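Side-chain contacts in sulfite reductase [ferredoxin] (Mycobacterium tuberculosis, PDB 1ZJ8), which catalyses the ferredoxin-dependent reduction of sulfite to sulfide, using a siroheme and a [4Fe-4S] cluster: residues R31-L34 and E38-K41; T129-D134 and W158-D163; V345-N350 and I397-L402; R523-T528 and G533-R538. All coordinates share one frame; numbering follows the deposited sequence.

Contact 1. Residues R31-L34 and E38-K41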
loop_
_atom_site.group_PDB
_atom_site.type_symbol
_atom_site.label_atom_id
_atom_site.label_comp_id
_atom_site.label_asym_id
_atom_site.label_seq_id
_atom_site.Cartn_x
_atom_site.Cartn_y
_atom_site.Cartn_z
ATOM N N ARG A 31 5.603 -9.292 29.884
ATOM C CA ARG A 31 6.575 -9.269 28.804
ATOM C C ARG A 31 6.900 -10.658 28.233
ATOM O O ARG A 31 7.921 -10.835 27.543
ATOM C CB ARG A 31 7.837 -8.570 29.325
ATOM C CG ARG A 31 8.878 -8.304 28.268
ATOM C CD ARG A 31 9.516 -6.946 28.420
ATOM N NE ARG A 31 10.611 -6.812 27.454
ATOM C CZ ARG A 31 10.985 -5.681 26.856
ATOM N NH1 ARG A 31 10.350 -4.530 27.089
ATOM N NH2 ARG A 31 12.007 -5.712 26.002
ATOM N N GLU A 32 6.023 -11.631 28.488
ATOM C CA GLU A 32 6.272 -13.016 28.058
ATOM C C GLU A 32 5.579 -13.405 26.746
ATOM O O GLU A 32 4.461 -12.954 26.481
ATOM C CB GLU A 32 5.903 -14.001 29.180
ATOM C CG GLU A 32 6.948 -14.051 30.292
ATOM C CD GLU A 32 8.339 -14.477 29.792
ATOM O OE1 GLU A 32 8.873 -13.860 28.839
ATOM O OE2 GLU A 32 8.911 -15.433 30.361
ATOM N N PRO A 33 6.235 -14.255 25.923
ATOM C CA PRO A 33 5.647 -14.659 24.639
ATOM C C PRO A 33 4.308 -15.363 24.792
ATOM O O PRO A 33 4.227 -16.349 25.510
ATOM C CB PRO A 33 6.684 -15.638 24.052
ATOM C CG PRO A 33 7.550 -16.045 25.189
ATOM C CD PRO A 33 7.551 -14.888 26.146
ATOM N N LEU A 34 3.273 -14.854 24.130
ATOM C CA LEU A 34 1.954 -15.477 24.141
ATOM C C LEU A 34 1.591 -16.056 22.762
ATOM O O LEU A 34 0.438 -16.433 22.522
ATOM C CB LEU A 34 0.892 -14.455 24.572
ATOM C CG LEU A 34 1.111 -13.664 25.872
ATOM C CD1 LEU A 34 -0.156 -12.896 26.282
ATOM C CD2 LEU A 34 1.565 -14.572 27.005
ATOM N N GLU A 38 5.531 -14.025 18.805
ATOM C CA GLU A 38 6.190 -13.326 19.907
ATOM C C GLU A 38 7.373 -14.111 20.499
ATOM O O GLU A 38 8.259 -13.516 21.122
ATOM C CB GLU A 38 5.184 -12.984 21.024
ATOM C CG GLU A 38 4.362 -11.727 20.776
ATOM C CD GLU A 38 5.226 -10.535 20.384
ATOM O OE1 GLU A 38 6.381 -10.440 20.886
ATOM O OE2 GLU A 38 4.753 -9.705 19.567
ATOM N N GLU A 39 7.403 -15.427 20.295
ATOM C CA GLU A 39 8.466 -16.253 20.868
ATOM C C GLU A 39 9.733 -16.341 20.016
ATOM O O GLU A 39 10.840 -16.425 20.557
ATOM C CB GLU A 39 7.951 -17.651 21.172
ATOM C CG GLU A 39 8.779 -18.377 22.209
ATOM C CD GLU A 39 8.177 -19.709 22.526
ATOM O OE1 GLU A 39 7.131 -19.731 23.231
ATOM O OE2 GLU A 39 8.745 -20.722 22.039
ATOM N N LEU A 40 9.579 -16.343 18.695
ATOM C CA LEU A 40 10.748 -16.379 17.805
ATOM C C LEU A 40 11.510 -15.052 17.828
ATOM O O LEU A 40 12.719 -15.017 17.608
ATOM C CB LEU A 40 10.358 -16.788 16.374
ATOM C CG LEU A 40 9.420 -15.940 15.518
ATOM C CD1 LEU A 40 10.070 -14.647 15.035
ATOM C CD2 LEU A 40 8.972 -16.795 14.339
ATOM N N LYS A 41 10.790 -13.969 18.122
ATOM C CA LYS A 41 11.395 -12.645 18.252
ATOM C C LYS A 41 12.221 -12.526 19.545
ATOM O O LYS A 41 13.143 -11.700 19.624
ATOM C CB LYS A 41 10.318 -11.552 18.188
ATOM C CG LYS A 41 9.566 -11.494 16.852
ATOM C CD LYS A 41 8.676 -10.242 16.725
ATOM C CE LYS A 41 7.443 -10.275 17.644
ATOM N NZ LYS A 41 6.700 -8.977 17.658
#
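Pro33 packs its ring against Glu38 and Glu39, and it carries the largest share of the 151 Å² buried between 31-34 and 38-41. The two segments come together where the chain turns into a short helix, with the CA atoms of Pro33 and Glu38 4.9 Å apart. Pro33 CB is the leading atom, 3.7 Å from both CA and CB of Glu39, while Pro33 CG lies 4.0 Å from Glu39 CG. Because Glu39 sets CG anti to its own nitrogen (chi1 -158°) and runs on extended, its aliphatic part runs obliquely past CB and CG of the proline. Glu38 contributes through CB, 4.0 Å from Pro33 CA; its chain then bends at chi2 (-50°) and carries the carboxylate away from the proline. That carboxylate pairs inside its own segment, where Lys41 NZ donates to Glu38 OE2 at 2.8 Å from above the carboxylate plane. Lys41 NZ also forms salt bridges with Asp174 and Asp214, so the ammonium is shared among three acids. The contact thus folds an N-terminal loop back on helix 36-40, with Pro33 also touching Lys42 and Leu34 resting on Arg295 of another loop.

Contact 2. Residues T129-D134 and W158-D163; sequences TEFARD and WRRLDD
Glu130 and Arg160 cross at about a right angle and meet through a salt bridge. Arg160 NH2 donates to Glu130 OE1 at 3.0 Å with an N-H...O angle of 148°, coming in on the syn side but tilted out of the carboxylate plane. The same NH2 is 3.2 Å from Glu130 OE2, whereas Arg160 NH1 stays 3.7 Å from Glu130 OE1, so one nitrogen does most of the gripping. In keeping with this, the carboxylate and guanidinium planes stand 55° apart and do not form a flat, two-nitrogen pairing. Phe131 comes up beside the pair: Arg160 NH2 is 3.5 Å from Phe131 CZ, and the guanidinium is nearly perpendicular (89°) to the ring, although NH2 approaches the ring obliquely. Glu130 CD lies above one face of that ring, offset toward its rim. Reaching this site requires length on both sides, since the closest CA atoms, those of Phe131 and Arg160, are 12.0 Å apart; Glu130 spans its share by extending beyond CG. Glu156 gives Arg160 NH2 a second carboxylate partner. The contact joins the end of helix 118-131 to helix 154-162 on the surface of the ferredoxin-like half domain, where Arg160 also rests on Thr123 and Ile127, Phe131 on Ile157, and strands 135-138 and 144-149 lie between the helices in sequence.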
loop_
_atom_site.group_PDB
_atom_site.type_symbol
_atom_site.label_atom_id
_atom_site.label_comp_id
_atom_site.label_asym_id
_atom_site.label_seq_id
_atom_site.Cartn_x
_atom_site.Cartn_y
_atom_site.Cartn_z
ATOM N N THR A 129 14.597 -8.392 -14.746
ATOM C CA THR A 129 14.768 -9.111 -16.007
ATOM C C THR A 129 15.644 -10.354 -15.804
ATOM O O THR A 129 15.381 -11.415 -16.376
ATOM C CB THR A 129 15.395 -8.187 -17.115
ATOM O OG1 THR A 129 14.706 -6.923 -17.176
ATOM C CG2 THR A 129 15.322 -8.849 -18.478
ATOM N N GLU A 130 16.643 -10.221 -14.934
ATOM C CA GLU A 130 17.675 -11.236 -14.736
ATOM C C GLU A 130 17.396 -12.205 -13.610
ATOM O O GLU A 130 17.734 -13.363 -13.724
ATOM C CB GLU A 130 19.013 -10.554 -14.458
ATOM C CG GLU A 130 20.235 -11.381 -14.835
ATOM C CD GLU A 130 21.499 -10.927 -14.091
ATOM O OE1 GLU A 130 22.103 -9.891 -14.513
ATOM O OE2 GLU A 130 21.874 -11.616 -13.093
ATOM N N PHE A 131 16.810 -11.743 -12.513
ATOM C CA PHE A 131 16.590 -12.608 -11.348
ATOM C C PHE A 131 15.147 -12.911 -10.998
ATOM O O PHE A 131 14.925 -13.753 -10.133
ATOM C CB PHE A 131 17.193 -11.985 -10.091
ATOM C CG PHE A 131 18.676 -11.825 -10.133
ATOM C CD1 PHE A 131 19.254 -10.635 -9.719
ATOM C CD2 PHE A 131 19.496 -12.870 -10.565
ATOM C CE1 PHE A 131 20.609 -10.482 -9.747
ATOM C CE2 PHE A 131 20.857 -12.734 -10.587
ATOM C CZ PHE A 131 21.421 -11.538 -10.183
ATOM N N ALA A 132 14.177 -12.223 -11.606
ATOM C CA ALA A 132 12.768 -12.372 -11.193
ATOM C C ALA A 132 11.851 -12.828 -12.324
ATOM O O ALA A 132 10.631 -12.775 -12.188
ATOM C CB ALA A 132 12.243 -11.060 -10.559
ATOM N N ARG A 133 12.437 -13.311 -13.414
ATOM C CA ARG A 133 11.694 -13.709 -14.612
ATOM C C ARG A 133 10.904 -12.540 -15.195
ATOM O O ARG A 133 9.865 -12.733 -15.834
ATOM C CB ARG A 133 10.796 -14.919 -14.329
ATOM C CG ARG A 133 11.539 -16.131 -13.695
ATOM C CD ARG A 133 10.695 -17.416 -13.752
ATOM N NE ARG A 133 11.073 -18.415 -12.746
ATOM C CZ ARG A 133 10.803 -19.728 -12.824
ATOM N NH1 ARG A 133 10.161 -20.252 -13.873
ATOM N NH2 ARG A 133 11.181 -20.542 -11.840
ATOM N N ASP A 134 11.448 -11.332 -14.995
ATOM C CA ASP A 134 10.900 -10.063 -15.512
ATOM C C ASP A 134 9.611 -9.621 -14.792
ATOM O O ASP A 134 8.920 -8.716 -15.252
ATOM C CB ASP A 134 10.707 -10.109 -17.034
ATOM C CG ASP A 134 11.090 -8.791 -17.719
ATOM O OD1 ASP A 134 12.145 -8.199 -17.358
ATOM O OD2 ASP A 134 10.349 -8.349 -18.640
ATOM N N TRP A 158 21.178 -7.475 -3.164
ATOM C CA TRP A 158 21.427 -6.484 -2.097
ATOM C C TRP A 158 22.593 -5.566 -2.425
ATOM O O TRP A 158 22.613 -4.386 -2.075
ATOM C CB TRP A 158 21.703 -7.180 -0.763
ATOM C CG TRP A 158 20.458 -7.601 -0.010
ATOM C CD1 TRP A 158 19.190 -7.066 -0.121
ATOM C CD2 TRP A 158 20.377 -8.599 1.011
ATOM N NE1 TRP A 158 18.332 -7.689 0.751
ATOM C CE2 TRP A 158 19.031 -8.635 1.459
ATOM C CE3 TRP A 158 21.306 -9.468 1.592
ATOM C CZ2 TRP A 158 18.599 -9.514 2.459
ATOM C CZ3 TRP A 158 20.878 -10.335 2.576
ATOM C CH2 TRP A 158 19.537 -10.355 3.001
ATOM N N ARG A 159 23.557 -6.135 -3.119
ATOM C CA ARG A 159 24.756 -5.439 -3.482
ATOM C C ARG A 159 24.501 -4.414 -4.614
ATOM O O ARG A 159 24.978 -3.272 -4.537
ATOM C CB ARG A 159 25.797 -6.496 -3.856
ATOM C CG ARG A 159 27.225 -6.175 -3.438
ATOM C CD ARG A 159 28.127 -6.008 -4.648
ATOM N NE ARG A 159 27.961 -7.119 -5.600
ATOM C CZ ARG A 159 27.587 -7.000 -6.884
ATOM N NH1 ARG A 159 27.345 -5.798 -7.436
ATOM N NH2 ARG A 159 27.471 -8.103 -7.636
ATOM N N ARG A 160 23.739 -4.807 -5.642
ATOM C CA ARG A 160 23.346 -3.870 -6.723
ATOM C C ARG A 160 22.347 -2.809 -6.242
ATOM O O ARG A 160 22.398 -1.655 -6.670
ATOM C CB ARG A 160 22.716 -4.602 -7.911
ATOM C CG ARG A 160 23.559 -5.703 -8.499
ATOM C CD ARG A 160 23.315 -5.877 -9.990
ATOM N NE ARG A 160 23.336 -7.290 -10.372
ATOM C CZ ARG A 160 23.298 -7.753 -11.626
ATOM N NH1 ARG A 160 23.242 -6.926 -12.666
ATOM N NH2 ARG A 160 23.310 -9.061 -11.846
ATOM N N LEU A 161 21.420 -3.223 -5.378
ATOM C CA LEU A 161 20.444 -2.314 -4.786
ATOM C C LEU A 161 21.112 -1.256 -3.932
ATOM O O LEU A 161 20.781 -0.070 -4.029
ATOM C CB LEU A 161 19.499 -3.078 -3.879
ATOM C CG LEU A 161 18.490 -3.968 -4.567
ATOM C CD1 LEU A 161 17.721 -4.699 -3.482
ATOM C CD2 LEU A 161 17.555 -3.164 -5.470
ATOM N N ASP A 162 22.030 -1.703 -3.072
ATOM C CA ASP A 162 22.795 -0.802 -2.214
ATOM C C ASP A 162 23.662 0.142 -3.031
ATOM O O ASP A 162 23.909 1.259 -2.604
ATOM C CB ASP A 162 23.688 -1.593 -1.251
ATOM C CG ASP A 162 24.414 -0.696 -0.254
ATOM O OD1 ASP A 162 23.728 -0.058 0.573
ATOM O OD2 ASP A 162 25.665 -0.627 -0.302
ATOM N N ASP A 163 24.112 -0.299 -4.206
ATOM C CA ASP A 163 24.960 0.526 -5.054
ATOM C C ASP A 163 24.189 1.692 -5.676
ATOM O O ASP A 163 24.784 2.535 -6.352
ATOM C CB ASP A 163 25.644 -0.326 -6.139
ATOM C CG ASP A 163 26.887 0.357 -6.737
ATOM O OD1 ASP A 163 27.668 0.972 -5.963
ATOM O OD2 ASP A 163 27.092 0.286 -7.979
#

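Contact 3. Residues V345-N350 and I397-L402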
loop_
_atom_site.group_PDB
_atom_site.type_symbol
_atom_site.label_atom_id
_atom_site.label_comp_id
_atom_site.label_asym_id
_atom_site.label_seq_id
_atom_site.Cartn_x
_atom_site.Cartn_y
_atom_site.Cartn_z
ATOM N N VAL A 345 -0.713 15.207 -16.782
ATOM C CA VAL A 345 0.371 16.199 -16.811
ATOM C C VAL A 345 0.032 17.339 -15.881
ATOM O O VAL A 345 -1.110 17.798 -15.869
ATOM C CB VAL A 345 0.598 16.783 -18.225
ATOM C CG1 VAL A 345 1.828 17.662 -18.232
ATOM C CG2 VAL A 345 0.741 15.695 -19.251
ATOM N N GLN A 346 1.013 17.794 -15.101
ATOM C CA GLN A 346 0.831 18.988 -14.258
ATOM C C GLN A 346 2.084 19.858 -14.200
ATOM O O GLN A 346 3.188 19.371 -14.396
ATOM C CB GLN A 346 0.329 18.632 -12.853
ATOM C CG GLN A 346 1.306 17.914 -11.977
ATOM C CD GLN A 346 0.782 17.751 -10.573
ATOM O OE1 GLN A 346 0.759 18.716 -9.802
ATOM N NE2 GLN A 346 0.365 16.530 -10.218
ATOM N N ARG A 347 1.875 21.148 -13.942
ATOM C CA ARG A 347 2.937 22.128 -13.877
ATOM C C ARG A 347 3.558 22.131 -12.474
ATOM O O ARG A 347 2.872 21.951 -11.456
ATOM C CB ARG A 347 2.388 23.515 -14.228
ATOM C CG ARG A 347 3.416 24.648 -14.260
ATOM C CD ARG A 347 4.443 24.523 -15.389
ATOM N NE ARG A 347 3.802 24.627 -16.701
ATOM C CZ ARG A 347 4.379 24.349 -17.874
ATOM N NH1 ARG A 347 5.647 23.961 -17.952
ATOM N NH2 ARG A 347 3.677 24.464 -18.992
ATOM N N LEU A 348 4.869 22.369 -12.447
ATOM C CA LEU A 348 5.666 22.259 -11.241
ATOM C C LEU A 348 6.300 23.584 -10.846
ATOM O O LEU A 348 6.508 24.458 -11.698
ATOM C CB LEU A 348 6.738 21.212 -11.484
ATOM C CG LEU A 348 6.135 19.855 -11.835
ATOM C CD1 LEU A 348 7.249 18.829 -11.971
ATOM C CD2 LEU A 348 5.148 19.429 -10.780
ATOM N N LYS A 349 6.595 23.716 -9.547
ATOM C CA LYS A 349 7.343 24.854 -9.031
ATOM C C LYS A 349 8.642 25.068 -9.813
ATOM O O LYS A 349 9.058 26.199 -9.942
ATOM C CB LYS A 349 7.637 24.671 -7.540
ATOM C CG LYS A 349 6.427 24.803 -6.603
ATOM C CD LYS A 349 6.682 24.135 -5.202
ATOM C CE LYS A 349 7.742 24.891 -4.327
ATOM N NZ LYS A 349 9.150 24.837 -4.856
ATOM N N ASN A 350 9.286 23.989 -10.288
ATOM C CA ASN A 350 10.418 24.045 -11.243
ATOM C C ASN A 350 10.147 24.968 -12.426
ATOM O O ASN A 350 11.058 25.544 -13.022
ATOM C CB ASN A 350 10.663 22.661 -11.886
ATOM C CG ASN A 350 11.492 21.748 -11.038
ATOM O OD1 ASN A 350 12.273 22.195 -10.194
ATOM N ND2 ASN A 350 11.346 20.448 -11.261
ATOM N N ILE A 397 10.113 17.201 -16.590
ATOM C CA ILE A 397 9.936 17.105 -18.037
ATOM C C ILE A 397 9.727 18.531 -18.581
ATOM O O ILE A 397 8.692 19.163 -18.297
ATOM C CB ILE A 397 8.692 16.202 -18.448
ATOM C CG1 ILE A 397 8.711 14.837 -17.755
ATOM C CG2 ILE A 397 8.632 15.983 -19.953
ATOM C CD1 ILE A 397 10.035 14.096 -17.826
ATOM N N PRO A 398 10.698 19.049 -19.357
ATOM C CA PRO A 398 10.468 20.336 -20.012
ATOM C C PRO A 398 9.452 20.254 -21.161
ATOM O O PRO A 398 9.284 19.195 -21.771
ATOM C CB PRO A 398 11.854 20.735 -20.526
ATOM C CG PRO A 398 12.578 19.461 -20.700
ATOM C CD PRO A 398 12.033 18.505 -19.660
ATOM N N ASP A 399 8.784 21.377 -21.432
ATOM C CA ASP A 399 7.733 21.450 -22.444
ATOM C C ASP A 399 8.147 20.927 -23.817
ATOM O O ASP A 399 7.380 20.220 -24.470
ATOM C CB ASP A 399 7.219 22.889 -22.593
ATOM C CG ASP A 399 6.282 23.295 -21.477
ATOM O OD1 ASP A 399 5.752 22.406 -20.810
ATOM O OD2 ASP A 399 6.066 24.505 -21.268
ATOM N N ALA A 400 9.341 21.283 -24.265
ATOM C CA ALA A 400 9.828 20.841 -25.573
ATOM C C ALA A 400 9.791 19.307 -25.762
ATOM O O ALA A 400 9.519 18.802 -26.852
ATOM C CB ALA A 400 11.245 21.350 -25.780
ATOM N N LEU A 401 10.070 18.583 -24.687
ATOM C CA LEU A 401 10.302 17.156 -24.738
ATOM C C LEU A 401 9.090 16.369 -24.285
ATOM O O LEU A 401 9.100 15.130 -24.297
ATOM C CB LEU A 401 11.502 16.841 -23.831
ATOM C CG LEU A 401 12.797 17.565 -24.244
ATOM C CD1 LEU A 401 13.886 17.449 -23.202
ATOM C CD2 LEU A 401 13.283 17.038 -25.599
ATOM N N LEU A 402 8.054 17.083 -23.863
ATOM C CA LEU A 402 6.896 16.447 -23.237
ATOM C C LEU A 402 6.241 15.457 -24.165
ATOM O O LEU A 402 6.118 14.293 -23.837
ATOM C CB LEU A 402 5.857 17.487 -22.808
ATOM C CG LEU A 402 4.656 17.039 -21.962
ATOM C CD1 LEU A 402 5.119 16.328 -20.710
ATOM C CD2 LEU A 402 3.810 18.238 -21.563
#
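Val345 and Leu402 join the outermost strand of an antiparallel sheet to helix 399-411, both within the second ferredoxin-like half domain. Val345 is the first residue of 345-350 to touch: its CB is directed at the helix segment, and CG1, anti to the backbone nitrogen (chi1 -173°), comes 3.9 Å from Leu402 CD2. The two side chains cross obliquely and meet through single methyl groups, which makes a small apolar patch beside strand 353-357, where Val345 also touches Asn353 and Leu402 touches Val355. The next residue along the strand to take part is Arg347. Its chain bends at both chi2 and chi3, near 65° each, and this double bend turns the guanidinium toward Asp399. The encounter is end-on, with the carboxylate carbon Asp399 CG in the guanidinium plane, but the two flat groups are 79° apart, so they are not coplanar. Both polar partners have stronger ties outside the two segments: Arg347 NH1 donates to the carbonyl of Gly351, and Asp399 OD1 accepts from Asn353 ND2. Across the contact itself the bonds are long: Arg347 NH1 to Asp399 OD1 at 3.3 Å, and Arg347 NH2 to Asp399 OD2, also 3.3 Å, the latter using the syn lone pair of OD2.

Contact 4. Residues R523-T528 and G533-R538; sequences RQHKVT and GDYIDR
Val527 and Tyr535 mark the closest approach of the two backbones, with CA atoms 7.5 Å apart, where the end of strand 520-528 faces the opening turns of helix 532-545. This is a beta-alpha connection in the 4Fe-4S domain: an outermost strand of a mixed sheet, a short link, and then a helix whose tyrosine reaches to the strand side. The helical course of 533-538 is confirmed by the backbone bonds from Asp537 N to Gly533 O and from Arg538 N to Asp534 O. Tyr535 directs its CB at 523-528 and carries the ring on with CG anti to the backbone nitrogen (chi1 170°), and two residues of 523-528 receive it. Val527 crosses the tyrosine at about a right angle; its CG2 meets the ring at Tyr535 CD1, 3.8 Å away, while its CG1 lies beside Tyr535 CB at 4.1 Å. Two positions earlier in the chain, His525 reaches the outer part of the ring. The imidazole and phenol planes are 53° apart with centroids separated by 5.6 Å, an oblique arrangement. Val506 of the adjacent strand 500-508 touches all three side chains, and Leu508 adds to the lining around the tyrosine. The phenol oxygen is held by the carbonyl of Leu565 near the C-terminus. On the histidine side the nearest atom is NE2, 3.4 Å from Tyr535 CE1, with that carbon lying at the edge of the imidazole near its plane.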
loop_
_atom_site.group_PDB
_atom_site.type_symbol
_atom_site.label_atom_id
_atom_site.label_comp_id
_atom_site.label_asym_id
_atom_site.label_seq_id
_atom_site.Cartn_x
_atom_site.Cartn_y
_atom_site.Cartn_z
ATOM N N ARG A 523 -26.546 -8.218 1.262
ATOM C CA ARG A 523 -27.133 -9.260 2.115
ATOM C C ARG A 523 -26.812 -10.689 1.669
ATOM O O ARG A 523 -25.952 -11.351 2.258
ATOM C CB ARG A 523 -28.663 -9.035 2.191
ATOM C CG ARG A 523 -29.520 -10.214 2.756
ATOM C CD ARG A 523 -30.971 -9.786 3.091
ATOM N NE ARG A 523 -31.426 -8.662 2.256
ATOM C CZ ARG A 523 -32.415 -7.817 2.563
ATOM N NH1 ARG A 523 -33.125 -7.941 3.689
ATOM N NH2 ARG A 523 -32.712 -6.836 1.713
ATOM N N GLN A 524 -27.529 -11.156 0.650
ATOM C CA GLN A 524 -27.311 -12.477 0.056
ATOM C C GLN A 524 -26.740 -12.143 -1.312
ATOM O O GLN A 524 -27.489 -11.983 -2.287
ATOM C CB GLN A 524 -28.615 -13.305 -0.063
ATOM C CG GLN A 524 -28.474 -14.627 -0.886
ATOM C CD GLN A 524 -29.787 -15.117 -1.543
ATOM O OE1 GLN A 524 -30.849 -15.133 -0.908
ATOM N NE2 GLN A 524 -29.697 -15.545 -2.810
ATOM N N HIS A 525 -25.413 -11.988 -1.349
ATOM C CA HIS A 525 -24.706 -11.524 -2.539
ATOM C C HIS A 525 -23.340 -12.183 -2.704
ATOM O O HIS A 525 -22.472 -12.098 -1.833
ATOM C CB HIS A 525 -24.538 -10.006 -2.462
ATOM C CG HIS A 525 -24.450 -9.334 -3.794
ATOM N ND1 HIS A 525 -24.816 -9.956 -4.971
ATOM C CD2 HIS A 525 -24.081 -8.074 -4.132
ATOM C CE1 HIS A 525 -24.653 -9.117 -5.979
ATOM N NE2 HIS A 525 -24.209 -7.968 -5.496
ATOM N N LYS A 526 -23.176 -12.867 -3.830
ATOM C CA LYS A 526 -21.897 -13.410 -4.237
ATOM C C LYS A 526 -21.771 -13.103 -5.728
ATOM O O LYS A 526 -22.740 -13.249 -6.471
ATOM C CB LYS A 526 -21.830 -14.927 -3.975
ATOM C CG LYS A 526 -21.782 -15.352 -2.479
ATOM C CD LYS A 526 -22.272 -16.820 -2.298
ATOM C CE LYS A 526 -21.967 -17.403 -0.901
ATOM N NZ LYS A 526 -21.920 -18.910 -0.850
ATOM N N VAL A 527 -20.596 -12.640 -6.150
ATOM C CA VAL A 527 -20.314 -12.400 -7.573
ATOM C C VAL A 527 -19.156 -13.300 -7.979
ATOM O O VAL A 527 -18.061 -13.203 -7.416
ATOM C CB VAL A 527 -19.952 -10.916 -7.873
ATOM C CG1 VAL A 527 -19.533 -10.751 -9.334
ATOM C CG2 VAL A 527 -21.122 -9.993 -7.556
ATOM N N THR A 528 -19.397 -14.190 -8.933
ATOM C CA THR A 528 -18.349 -15.086 -9.384
ATOM C C THR A 528 -17.341 -14.330 -10.219
ATOM O O THR A 528 -17.675 -13.346 -10.881
ATOM C CB THR A 528 -18.910 -16.210 -10.222
ATOM O OG1 THR A 528 -19.980 -15.698 -11.025
ATOM C CG2 THR A 528 -19.421 -17.333 -9.326
ATOM N N GLY A 533 -17.331 -8.376 -14.765
ATOM C CA GLY A 533 -17.635 -7.424 -15.834
ATOM C C GLY A 533 -19.118 -7.244 -16.032
ATOM O O GLY A 533 -19.596 -6.128 -16.230
ATOM N N ASP A 534 -19.856 -8.346 -15.986
ATOM C CA ASP A 534 -21.313 -8.294 -16.069
ATOM C C ASP A 534 -21.885 -7.442 -14.951
ATOM O O ASP A 534 -22.700 -6.553 -15.180
ATOM C CB ASP A 534 -21.918 -9.697 -15.939
ATOM C CG ASP A 534 -21.562 -10.615 -17.093
ATOM O OD1 ASP A 534 -21.748 -10.225 -18.256
ATOM O OD2 ASP A 534 -21.129 -11.753 -16.832
ATOM N N TYR A 535 -21.453 -7.733 -13.734
ATOM C CA TYR A 535 -21.961 -7.043 -12.556
ATOM C C TYR A 535 -21.675 -5.538 -12.570
ATOM O O TYR A 535 -22.572 -4.730 -12.344
ATOM C CB TYR A 535 -21.371 -7.657 -11.288
ATOM C CG TYR A 535 -21.672 -6.825 -10.080
ATOM C CD1 TYR A 535 -22.819 -7.042 -9.340
ATOM C CD2 TYR A 535 -20.839 -5.786 -9.713
ATOM C CE1 TYR A 535 -23.111 -6.262 -8.257
ATOM C CE2 TYR A 535 -21.118 -5.002 -8.633
ATOM C CZ TYR A 535 -22.251 -5.243 -7.904
ATOM O OH TYR A 535 -22.534 -4.453 -6.808
ATOM N N ILE A 536 -20.415 -5.179 -12.808
ATOM C CA ILE A 536 -20.010 -3.775 -12.884
ATOM C C ILE A 536 -20.846 -3.032 -13.930
ATOM O O ILE A 536 -21.339 -1.935 -13.677
ATOM C CB ILE A 536 -18.520 -3.602 -13.295
ATOM C CG1 ILE A 536 -17.562 -4.212 -12.282
ATOM C CG2 ILE A 536 -18.173 -2.123 -13.454
ATOM C CD1 ILE A 536 -17.689 -3.628 -10.954
ATOM N N ASP A 537 -20.971 -3.635 -15.111
ATOM C CA ASP A 537 -21.770 -3.080 -16.191
ATOM C C ASP A 537 -23.205 -2.849 -15.730
ATOM O O ASP A 537 -23.732 -1.742 -15.867
ATOM C CB ASP A 537 -21.744 -4.030 -17.390
ATOM C CG ASP A 537 -22.640 -3.566 -18.545
ATOM O OD1 ASP A 537 -22.110 -3.048 -19.550
ATOM O OD2 ASP A 537 -23.875 -3.740 -18.461
ATOM N N ARG A 538 -23.824 -3.898 -15.179
ATOM C CA ARG A 538 -25.195 -3.822 -14.681
ATOM C C ARG A 538 -25.327 -2.634 -13.737
ATOM O O ARG A 538 -26.110 -1.726 -14.000
ATOM C CB ARG A 538 -25.560 -5.132 -13.977
ATOM C CG ARG A 538 -26.994 -5.255 -13.487
ATOM C CD ARG A 538 -27.363 -6.732 -13.257
ATOM N NE ARG A 538 -26.482 -7.438 -12.313
ATOM C CZ ARG A 538 -25.640 -8.446 -12.607
ATOM N NH1 ARG A 538 -25.477 -8.914 -13.846
ATOM N NH2 ARG A 538 -24.918 -8.991 -11.630
#

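In the fold
Contact 4 is the buried one, with aromatic and apolar packing that holds a helix to an outermost strand of the 4Fe-4S domain. Contacts 2 and 3 lie at the surface, about 31 Å apart between centres, in different ferredoxin-like half domains; each relies on an arginine-carboxylate salt bridge, but contact 2 joins two helices and contact 3 a strand to a helix. In contact 2 mainly one arginine nitrogen grips the carboxylate, in contact 3 two. Contact 1, partly buried, is local loop-to-helix packing near the N-terminus, its charged ends pairing away from the contact, within 38-41 and with residues outside it. Contacts 1 and 3 fall on opposite sides of the chain's centre, and no two contacts touch.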